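Local structure of M157 (Murid herpesvirus 1, 2NYK) at residues Y73-L76 / D77-M81; M152-S155 / N156-E159. The protein is an MHC class I-like viral glycoprotein that acts as a ligand for Ly49 receptors of natural killer cells. The protein carries 1 engineered substitution. All coordinates share one frame; numbering follows the deposited sequence.

Contact 1: residues Y73-L76 / D77-M81; sequences YVFL and DIQKM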
ATOM      1  N   TYR A  73      -0.340   5.305 -14.995  1.00 26.51           N
ATOM      2  CA  TYR A  73      -0.971   4.264 -15.801  1.00 26.99           C
ATOM      3  C   TYR A  73      -0.050   3.815 -16.921  1.00 26.14           C
ATOM      4  O   TYR A  73       0.151   2.621 -17.143  1.00 26.86           O
ATOM      5  CB  TYR A  73      -2.305   4.737 -16.410  1.00 28.19           C
ATOM      6  CG  TYR A  73      -2.858   3.694 -17.375  1.00 32.36           C
ATOM      7  CD1 TYR A  73      -3.782   2.750 -16.945  1.00 35.93           C
ATOM      8  CD2 TYR A  73      -2.399   3.606 -18.696  1.00 35.80           C
ATOM      9  CE1 TYR A  73      -4.262   1.760 -17.810  1.00 38.18           C
ATOM     10  CE2 TYR A  73      -2.874   2.619 -19.565  1.00 37.45           C
ATOM     11  CZ  TYR A  73      -3.807   1.702 -19.107  1.00 38.70           C
ATOM     12  OH  TYR A  73      -4.287   0.705 -19.940  1.00 41.76           O
ATOM     13  N   VAL A  74       0.489   4.787 -17.646  1.00 24.90           N
ATOM     14  CA  VAL A  74       1.369   4.506 -18.775  1.00 23.39           C
ATOM     15  C   VAL A  74       2.650   3.793 -18.323  1.00 22.68           C
ATOM     16  O   VAL A  74       3.086   2.856 -18.984  1.00 23.87           O
ATOM     17  CB  VAL A  74       1.693   5.810 -19.562  1.00 23.40           C
ATOM     18  CG1 VAL A  74       2.819   5.598 -20.575  1.00 22.95           C
ATOM     19  CG2 VAL A  74       0.427   6.336 -20.263  1.00 23.00           C
ATOM     20  N   PHE A  75       3.244   4.224 -17.205  1.00 22.58           N
ATOM     21  CA  PHE A  75       4.432   3.548 -16.670  1.00 22.55           C
ATOM     22  C   PHE A  75       4.159   2.052 -16.468  1.00 22.77           C
ATOM     23  O   PHE A  75       4.921   1.199 -16.914  1.00 23.35           O
ATOM     24  CB  PHE A  75       4.887   4.183 -15.347  1.00 22.49           C
ATOM     25  CG  PHE A  75       6.096   3.525 -14.771  1.00 22.58           C
ATOM     26  CD1 PHE A  75       7.362   3.814 -15.273  1.00 21.80           C
ATOM     27  CD2 PHE A  75       5.972   2.564 -13.771  1.00 21.93           C
ATOM     28  CE1 PHE A  75       8.475   3.171 -14.797  1.00 19.74           C
ATOM     29  CE2 PHE A  75       7.106   1.948 -13.250  1.00 22.56           C
ATOM     30  CZ  PHE A  75       8.346   2.245 -13.757  1.00 22.99           C
ATOM     31  N   LEU A  76       3.042   1.744 -15.826  1.00 23.91           N
ATOM     32  CA  LEU A  76       2.656   0.364 -15.531  1.00 25.49           C
ATOM     33  C   LEU A  76       2.326  -0.435 -16.794  1.00 26.72           C
ATOM     34  O   LEU A  76       2.659  -1.618 -16.893  1.00 26.86           O
ATOM     35  CB  LEU A  76       1.436   0.383 -14.613  1.00 26.52           C
ATOM     36  CG  LEU A  76       1.748   0.883 -13.197  1.00 26.45           C
ATOM     37  CD1 LEU A  76       0.475   1.211 -12.443  1.00 27.00           C
ATOM     38  CD2 LEU A  76       2.563  -0.146 -12.448  1.00 25.86           C
ATOM     39  N   ASP A  77       1.659   0.226 -17.743  1.00 26.36           N
ATOM     40  CA  ASP A  77       1.315  -0.364 -19.043  1.00 27.29           C
ATOM     41  C   ASP A  77       2.570  -0.754 -19.812  1.00 26.02           C
ATOM     42  O   ASP A  77       2.671  -1.852 -20.315  1.00 27.19           O
ATOM     43  CB  ASP A  77       0.463   0.623 -19.865  1.00 28.16           C
ATOM     44  CG  ASP A  77      -0.158  -0.022 -21.096  1.00 31.80           C
ATOM     45  OD1 ASP A  77      -0.312   0.674 -22.121  1.00 36.93           O
ATOM     46  OD2 ASP A  77      -0.483  -1.221 -21.044  1.00 35.72           O
ATOM     47  N   ILE A  78       3.535   0.150 -19.870  1.00 26.10           N
ATOM     48  CA  ILE A  78       4.821  -0.122 -20.493  1.00 26.18           C
ATOM     49  C   ILE A  78       5.577  -1.281 -19.818  1.00 27.23           C
ATOM     50  O   ILE A  78       6.111  -2.149 -20.508  1.00 27.73           O
ATOM     51  CB  ILE A  78       5.709   1.137 -20.529  1.00 25.79           C
ATOM     52  CG1 ILE A  78       5.102   2.195 -21.475  1.00 25.80           C
ATOM     53  CG2 ILE A  78       7.135   0.761 -20.927  1.00 25.28           C
ATOM     54  CD1 ILE A  78       5.925   3.479 -21.586  1.00 24.32           C
ATOM     55  N   GLN A  79       5.627  -1.289 -18.484  1.00 26.90           N
ATOM     56  CA  GLN A  79       6.244  -2.408 -17.760  1.00 27.48           C
ATOM     57  C   GLN A  79       5.518  -3.726 -18.050  1.00 28.22           C
ATOM     58  O   GLN A  79       6.154  -4.745 -18.310  1.00 28.93           O
ATOM     59  CB  GLN A  79       6.263  -2.140 -16.238  1.00 27.32           C
ATOM     60  CG  GLN A  79       7.159  -0.974 -15.788  1.00 24.90           C
ATOM     61  CD  GLN A  79       8.613  -1.122 -16.211  1.00 25.47           C
ATOM     62  OE1 GLN A  79       9.129  -2.232 -16.337  1.00 28.18           O
ATOM     63  NE2 GLN A  79       9.285   0.004 -16.429  1.00 26.72           N
ATOM     64  N   LYS A  80       4.193  -3.712 -18.018  1.00 30.02           N
ATOM     65  CA  LYS A  80       3.445  -4.910 -18.360  1.00 32.81           C
ATOM     66  C   LYS A  80       3.824  -5.449 -19.746  1.00 34.26           C
ATOM     67  O   LYS A  80       4.122  -6.635 -19.877  1.00 34.76           O
ATOM     68  CB  LYS A  80       1.940  -4.685 -18.252  1.00 32.92           C
ATOM     69  CG  LYS A  80       1.187  -5.988 -18.059  1.00 36.15           C
ATOM     70  CD  LYS A  80      -0.316  -5.808 -17.995  1.00 39.76           C
ATOM     71  CE  LYS A  80      -0.899  -5.614 -19.374  1.00 42.71           C
ATOM     72  NZ  LYS A  80      -2.382  -5.590 -19.335  1.00 45.96           N
ATOM     73  N   MET A  81       3.838  -4.586 -20.761  1.00 35.74           N
ATOM     74  CA  MET A  81       4.193  -5.009 -22.128  1.00 38.22           C
ATOM     75  C   MET A  81       5.608  -5.565 -22.185  1.00 38.63           C
ATOM     76  O   MET A  81       5.857  -6.584 -22.838  1.00 39.02           O
ATOM     77  CB  MET A  81       4.046  -3.855 -23.124  1.00 38.16           C
ATOM     78  CG  MET A  81       2.615  -3.368 -23.265  1.00 41.38           C
ATOM     79  SD  MET A  81       2.354  -2.136 -24.550  1.00 47.36           S
ATOM     80  CE  MET A  81       3.226  -0.711 -23.901  1.00 46.17           C
TER
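Gln79 sets its CG over one face of the Phe75 ring, one helical turn further on. Gln79 CG stands 4.1 Å from the centroid of the Phe75 ring, offset toward the rim, a CH-pi contact. With CG beside its own backbone N (chi1 -66°) and a second bend at chi2, the chain folds back along the turn, bringing Gln79 NE2 to 3.6 Å from Phe75 CZ. The amide plane is inclined 46° to the ring, so the two groups do not stack flat. Gln79 suits this buried place because its methylenes meet the aromatic ring while OE1 is hydrogen-bonded to Arg82 NH1. Phe75 in turn packs edge-to-face on Tyr101 of the sheet below.

Val74 and Ile78 touch through branch ends, Val74 CG1 lying 3.9 Å from Ile78 CD1, and Ile78 also touches Met152 of the facing helix. One residue earlier, Tyr73 CE2 lies 3.9 Å from Asp77 CB, met at a slant, with ring and carboxylate planes 42° apart. The tyrosine ring also meets Trp50.

All three pairs are spaced i to i+4 along helix 71-90, one of the helices lying over the sheet of this MHC-like platform. The backbone repeats the spacing: Lys80 N donates to Leu76 O at 2.8 Å, and Asp77, Ile78 and Gln79 bond likewise to Tyr73, Val74 and Phe75. Leu76 packs on Phe25 and Val27. Backbone polarity is thus spent inside the helix, and the side chains add mainly dispersion contacts, the glutamine amide being satisfied by Arg82 NH1 while its CG methylene meets the ring.

Contact 2: residues M152-S155 / N156-E159; sequences MIKS and NVRE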
ATOM      1  N   MET A 152      11.892   7.777 -16.587  1.00 31.38           N
ATOM      2  CA  MET A 152      10.507   8.183 -16.817  1.00 30.46           C
ATOM      3  C   MET A 152       9.842   8.731 -15.563  1.00 29.44           C
ATOM      4  O   MET A 152       9.140   9.736 -15.612  1.00 29.26           O
ATOM      5  CB  MET A 152       9.685   7.031 -17.399  1.00 31.25           C
ATOM      6  CG  MET A 152       8.186   7.376 -17.614  1.00 34.30           C
ATOM      7  SD  MET A 152       7.221   6.199 -18.614  1.00 39.51           S
ATOM      8  CE  MET A 152       7.258   6.958 -20.224  1.00 42.11           C
ATOM      9  N   ILE A 153      10.028   8.048 -14.439  1.00 28.40           N
ATOM     10  CA  ILE A 153       9.519   8.544 -13.169  1.00 26.53           C
ATOM     11  C   ILE A 153      10.184   9.889 -12.805  1.00 26.74           C
ATOM     12  O   ILE A 153       9.501  10.868 -12.489  1.00 26.50           O
ATOM     13  CB  ILE A 153       9.724   7.476 -12.061  1.00 26.56           C
ATOM     14  CG1 ILE A 153       8.870   6.230 -12.374  1.00 25.26           C
ATOM     15  CG2 ILE A 153       9.372   8.071 -10.681  1.00 24.47           C
ATOM     16  CD1 ILE A 153       9.339   5.025 -11.646  1.00 32.63           C
ATOM     17  N   LYS A 154      11.517   9.920 -12.856  1.00 26.21           N
ATOM     18  CA  LYS A 154      12.296  11.118 -12.575  1.00 26.32           C
ATOM     19  C   LYS A 154      11.809  12.307 -13.408  1.00 26.37           C
ATOM     20  O   LYS A 154      11.589  13.401 -12.879  1.00 26.52           O
ATOM     21  CB  LYS A 154      13.787  10.853 -12.846  1.00 27.01           C
ATOM     22  CG  LYS A 154      14.682  12.099 -12.726  1.00 29.94           C
ATOM     23  CD  LYS A 154      14.602  12.705 -11.319  1.00 33.98           C
ATOM     24  CE  LYS A 154      15.266  14.091 -11.266  1.00 36.38           C
ATOM     25  NZ  LYS A 154      16.759  13.969 -11.312  1.00 36.34           N
ATOM     26  N   SER A 155      11.613  12.079 -14.704  1.00 25.69           N
ATOM     27  CA  SER A 155      11.192  13.131 -15.622  1.00 25.96           C
ATOM     28  C   SER A 155       9.808  13.703 -15.334  1.00 25.13           C
ATOM     29  O   SER A 155       9.450  14.739 -15.877  1.00 24.68           O
ATOM     30  CB  SER A 155      11.235  12.612 -17.050  1.00 25.68           C
ATOM     31  OG  SER A 155      12.505  12.059 -17.318  1.00 29.83           O
ATOM     32  N   ASN A 156       9.036  13.023 -14.489  1.00 24.33           N
ATOM     33  CA  ASN A 156       7.659  13.420 -14.230  1.00 25.07           C
ATOM     34  C   ASN A 156       7.382  13.618 -12.746  1.00 25.37           C
ATOM     35  O   ASN A 156       6.238  13.603 -12.321  1.00 25.59           O
ATOM     36  CB  ASN A 156       6.703  12.384 -14.837  1.00 24.95           C
ATOM     37  CG  ASN A 156       6.826  12.311 -16.348  1.00 26.75           C
ATOM     38  OD1 ASN A 156       6.370  13.208 -17.050  1.00 27.43           O
ATOM     39  ND2 ASN A 156       7.489  11.267 -16.851  1.00 25.95           N
ATOM     40  N   VAL A 157       8.438  13.802 -11.963  1.00 25.77           N
ATOM     41  CA  VAL A 157       8.314  13.917 -10.507  1.00 26.27           C
ATOM     42  C   VAL A 157       7.316  15.012 -10.101  1.00 26.10           C
ATOM     43  O   VAL A 157       6.392  14.755  -9.311  1.00 24.75           O
ATOM     44  CB  VAL A 157       9.694  14.168  -9.844  1.00 26.64           C
ATOM     45  CG1 VAL A 157       9.561  14.349  -8.323  1.00 27.91           C
ATOM     46  CG2 VAL A 157      10.593  13.002 -10.123  1.00 28.18           C
ATOM     47  N   ARG A 158       7.495  16.219 -10.639  1.00 25.47           N
ATOM     48  CA  ARG A 158       6.601  17.345 -10.288  1.00 26.43           C
ATOM     49  C   ARG A 158       5.118  17.014 -10.466  1.00 26.03           C
ATOM     50  O   ARG A 158       4.307  17.304  -9.592  1.00 25.50           O
ATOM     51  CB  ARG A 158       6.911  18.596 -11.118  1.00 27.35           C
ATOM     52  CG  ARG A 158       8.236  19.272 -10.805  1.00 31.02           C
ATOM     53  CD  ARG A 158       8.482  20.433 -11.807  1.00 35.97           C
ATOM     54  NE  ARG A 158       9.679  21.226 -11.504  1.00 37.90           N
ATOM     55  CZ  ARG A 158      10.930  20.841 -11.768  1.00 40.57           C
ATOM     56  NH1 ARG A 158      11.155  19.653 -12.330  1.00 38.68           N
ATOM     57  NH2 ARG A 158      11.958  21.648 -11.468  1.00 39.87           N
ATOM     58  N   GLU A 159       4.772  16.417 -11.613  1.00 25.64           N
ATOM     59  CA  GLU A 159       3.392  16.067 -11.889  1.00 26.32           C
ATOM     60  C   GLU A 159       2.871  15.025 -10.884  1.00 24.61           C
ATOM     61  O   GLU A 159       1.763  15.163 -10.369  1.00 23.17           O
ATOM     62  CB  GLU A 159       3.231  15.555 -13.332  1.00 27.31           C
ATOM     63  CG  GLU A 159       1.793  15.523 -13.772  1.00 34.32           C
ATOM     64  CD  GLU A 159       1.588  14.888 -15.134  1.00 41.41           C
ATOM     65  OE1 GLU A 159       2.534  14.879 -15.974  1.00 44.52           O
ATOM     66  OE2 GLU A 159       0.453  14.412 -15.367  1.00 44.59           O
TER
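Asn156 reaches back with its side-chain amide to the carbonyl of Met152, and Asn156 ND2 donates to Met152 O at 2.6 Å. The bond is bent, 149° at the hydrogen, and the oxygen sits slightly out of the amide plane. A chi1 of -63° places CG beside the residue's own backbone N, which turns the amide back toward the end of the preceding helix. Asparagine suits this place because its short side chain carries an N-H donor to a carbonyl at the end of a helix.

Two backbone bonds accompany it. Asn156 N donates to Ile153 O at 3.0 Å, an i to i+3 bond at the end of the first helix. Val157 N makes a weak bond of 3.3 Å to Lys154 O, and this one spans a type I beta turn from Lys154 to Val157, the break between helix 148-154 and helix 157-173. A helix interrupted in this way is a familiar feature of the alpha2 side of MHC class I platforms, and this kink is consistent with that family. Asn156 occupies the N-cap position of the second helix, but its side chain makes no capping bond there. Ser155 turns its hydroxyl back to Tyr151 O, so a second short polar side chain engages the carbonyls of the first helix.

The apolar contacts are fewer. Lys154 CD comes to 4.2 Å from Val157 CG2, a grazing touch between a lysine methylene and a valine branch. Val157 and Ile153 are buried, and their compact, beta-branched side chains fit against Phe105 and Val110 of the sheet beneath the helices.

How the contacts relate
The two contacts lie about 15 Å apart, centre to centre, above the same seven-stranded antiparallel sheet. Contact 1 comes first along the chain, within helix 71-90; contact 2 follows after strands 96-106, 109-118 and 122-128, where helix 148-154 gives way to helix 157-173. Their helices face one another and touch directly: Phe75 CZ meets Ile153 CD1 at 3.6 Å, and Ile78 CD1 approaches Met152 CE at 4.0 Å. Hydrophobic side chains therefore meet between the helices, where classical MHC class I molecules hold a peptide. This direct packing is consistent with a platform that keeps the MHC architecture but brings its helices together in this region.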